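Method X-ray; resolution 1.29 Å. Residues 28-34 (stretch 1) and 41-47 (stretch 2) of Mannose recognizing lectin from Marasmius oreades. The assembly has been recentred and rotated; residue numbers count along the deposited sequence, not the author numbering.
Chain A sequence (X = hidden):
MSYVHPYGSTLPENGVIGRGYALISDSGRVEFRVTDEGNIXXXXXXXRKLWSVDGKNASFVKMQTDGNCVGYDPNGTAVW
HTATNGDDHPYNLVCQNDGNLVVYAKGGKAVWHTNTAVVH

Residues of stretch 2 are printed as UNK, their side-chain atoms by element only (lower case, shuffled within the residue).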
# COMPACT_ATOMS: atom_id res chain seq x y z
N GLY A 28 14.60 6.92 -12.49
CA GLY A 28 15.35 6.61 -11.29
C GLY A 28 15.78 7.80 -10.45
O GLY A 28 16.34 7.62 -9.35
N ARG A 29 15.63 9.02 -11.00
CA ARG A 29 16.21 10.23 -10.35
C ARG A 29 15.31 10.84 -9.30
O ARG A 29 15.80 11.49 -8.38
CB ARG A 29 16.58 11.31 -11.38
CG ARG A 29 17.54 10.85 -12.48
CD ARG A 29 17.97 11.98 -13.40
NE ARG A 29 18.56 13.09 -12.63
CZ ARG A 29 18.61 14.36 -13.03
NH1 ARG A 29 18.16 14.72 -14.23
NH2 ARG A 29 18.95 15.26 -12.12
N VAL A 30 14.00 10.59 -9.38
CA VAL A 30 13.06 11.31 -8.53
C VAL A 30 12.33 10.26 -7.68
O VAL A 30 11.80 9.31 -8.24
CB VAL A 30 12.05 12.12 -9.37
CG1 VAL A 30 11.20 13.01 -8.46
CG2 VAL A 30 12.77 12.99 -10.42
N GLU A 31 12.35 10.45 -6.36
CA GLU A 31 11.83 9.45 -5.43
C GLU A 31 10.99 10.17 -4.39
O GLU A 31 11.44 11.08 -3.69
CB GLU A 31 13.00 8.70 -4.79
CG GLU A 31 12.56 7.42 -4.06
CD GLU A 31 13.74 6.62 -3.57
OE1 GLU A 31 14.63 7.22 -2.94
OE2 GLU A 31 13.71 5.38 -3.69
N PHE A 32 9.79 9.61 -4.16
CA PHE A 32 8.83 10.12 -3.20
C PHE A 32 8.74 9.07 -2.09
O PHE A 32 8.15 7.98 -2.24
CB PHE A 32 7.48 10.31 -3.85
CG PHE A 32 6.43 10.86 -2.92
CD1 PHE A 32 6.63 12.04 -2.21
CD2 PHE A 32 5.28 10.14 -2.65
CE1 PHE A 32 5.65 12.56 -1.39
CE2 PHE A 32 4.31 10.65 -1.81
CZ PHE A 32 4.50 11.86 -1.19
N ARG A 33 9.32 9.42 -0.95
CA ARG A 33 9.60 8.47 0.13
C ARG A 33 8.75 8.74 1.35
O ARG A 33 8.54 9.89 1.74
CB ARG A 33 11.04 8.72 0.61
CG ARG A 33 12.12 8.65 -0.42
CD ARG A 33 13.44 9.16 0.14
NE ARG A 33 14.47 9.06 -0.89
CZ ARG A 33 15.72 9.46 -0.78
NH1 ARG A 33 16.14 10.10 0.32
NH2 ARG A 33 16.56 9.24 -1.81
N VAL A 34 8.40 7.66 2.06
CA VAL A 34 7.99 7.79 3.45
C VAL A 34 9.09 7.13 4.30
O VAL A 34 9.47 5.97 4.05
CB VAL A 34 6.62 7.11 3.71
CG1 VAL A 34 6.23 7.18 5.19
CG2 VAL A 34 5.54 7.76 2.86
N UNK A 41 8.93 12.76 1.86
CA UNK A 41 10.00 13.55 1.18
C UNK A 41 10.12 13.17 -0.28
O UNK A 41 10.17 11.99 -0.65
o UNK A 41 13.38 12.59 3.74
c UNK A 41 11.33 13.30 1.89
n UNK A 41 12.95 14.45 4.93
c UNK A 41 12.63 13.51 4.03
c UNK A 41 11.29 13.66 3.36
N UNK A 42 10.30 14.21 -1.10
CA UNK A 42 10.50 14.07 -2.52
C UNK A 42 11.95 14.48 -2.76
O UNK A 42 12.33 15.66 -2.56
c UNK A 42 9.58 15.02 -3.31
c UNK A 42 9.00 13.53 -5.24
c UNK A 42 9.57 14.88 -4.83
c UNK A 42 8.82 16.04 -5.47
N UNK A 43 12.75 13.56 -3.30
CA UNK A 43 14.19 13.77 -3.49
C UNK A 43 14.57 13.61 -4.96
O UNK A 43 14.03 12.80 -5.71
c UNK A 43 17.07 14.42 0.02
c UNK A 43 14.97 12.74 -2.64
c UNK A 43 15.42 13.27 -1.30
c UNK A 43 16.24 14.38 1.12
c UNK A 43 15.00 13.78 1.02
c UNK A 43 14.59 13.23 -0.19
c UNK A 43 16.65 13.88 -1.18
N UNK A 44 15.49 14.47 -5.37
CA UNK A 44 16.20 14.35 -6.66
C UNK A 44 17.61 13.80 -6.43
O UNK A 44 18.39 14.38 -5.64
c UNK A 44 17.06 17.19 -9.21
c UNK A 44 16.93 15.73 -8.74
c UNK A 44 16.13 14.91 -9.76
c UNK A 44 16.33 15.73 -7.33
N UNK A 45 17.98 12.78 -7.20
CA UNK A 45 19.31 12.17 -7.17
C UNK A 45 19.81 11.84 -5.76
O UNK A 45 21.00 11.94 -5.49
c UNK A 45 19.91 13.34 -9.28
o UNK A 45 20.20 14.44 -9.76
c UNK A 45 20.29 13.11 -7.87
o UNK A 45 19.42 12.43 -9.97
N UNK A 46 18.89 11.41 -4.89
CA UNK A 46 19.23 11.03 -3.51
C UNK A 46 20.05 12.15 -2.82
O UNK A 46 20.74 11.91 -1.84
o UNK A 46 19.03 9.23 -1.37
o UNK A 46 21.00 8.35 -1.84
c UNK A 46 19.99 9.03 -2.14
c UNK A 46 19.99 9.69 -3.50
N UNK A 47 19.81 13.39 -3.23
CA UNK A 47 20.67 14.50 -2.84
C UNK A 47 19.84 15.75 -2.50
O UNK A 47 20.02 16.38 -1.45
o UNK A 47 22.19 16.11 -4.01
c UNK A 47 21.67 14.77 -4.00
O HOH W 1 16.16 10.68 -5.32
O HOH W 2 15.10 10.80 2.70
O HOH W 3 18.78 11.13 0.69

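Position 41 carries three side-chain carbons in an unbranched run, the third bearing one oxygen and one nitrogen. Its backbone pairs with Arg33 in both directions: Arg33 N donates to O of 41 at 2.7 Å, and N of 41 donates to Arg33 O at 2.9 Å. A terminal amide on a chain of this length is glutamine, Gln41. Water 2 links its OE1 to Arg33 NH1, 2.7 Å from each.

Position 42 has four carbons, forked at the second, and no polar atom. One branch tip approaches Phe32 CB to 3.8 Å and Val30 CG1 to 3.9 Å. A fork one carbon beyond CB identifies Leu42, with CD1 as the touching tip.

At position 43 a single carbon leads into a ring of six carbons with no hydroxyl oxygen. The ring lies under the guanidinium of Arg33, centres 4.4 Å apart and planes at 12°, a nearly parallel stack. This is Phe43. Its backbone is tied to Glu31, Phe43 N donating to Glu31 O at 2.8 Å and Glu31 N to Phe43 O at 3.0 Å.

Position 44 again shows four carbons forked at the second. One tip lies 3.9 Å from Val30 CG2 and also sits over a face of the Arg29 guanidinium, 3.7 Å from NH2. The residue is Leu44, and the tip is CD1.

Position 45 has two carbons, the second carrying two oxygens. These meet Arg29 side by side, one 2.9 Å from NE and the other 2.8 Å from NH2. A carboxylate directly on CB makes this Asp45; OD1 accepts from NE and OD2 from NH2 in a two-pronged salt bridge. Asp45 N also donates to Arg29 O at 2.8 Å.

Position 46 repeats that two-carbon, two-oxygen pattern, with one oxygen 2.5 Å from Arg33 NH2. It is Asp46, joined to Arg33 by a salt bridge through OD1; water 3 also connects OD1 with Arg33 NH1.

Position 47 has one carbon and one oxygen, and its side chain stays clear of stretch 1. It is Ser47, whose N donates to Leu44 O at 3.0 Å.

The two strands run antiparallel, and their alternation separates two kinds of contact. Val30, Phe32, Leu42 and Leu44 share a buried apolar face, while Glu31, Arg33, Gln41 and Phe43 share the other. There Arg33 lies flat on Phe43, leaving its guanidinium edge free to bond Asp46 and, through NE to OE1 at 2.8 Å, Glu31. Beyond the paired strands, Arg29 and Asp45 extend the contact with both backbone and charged links.

Stretch 2 41-47: QLFLDDS
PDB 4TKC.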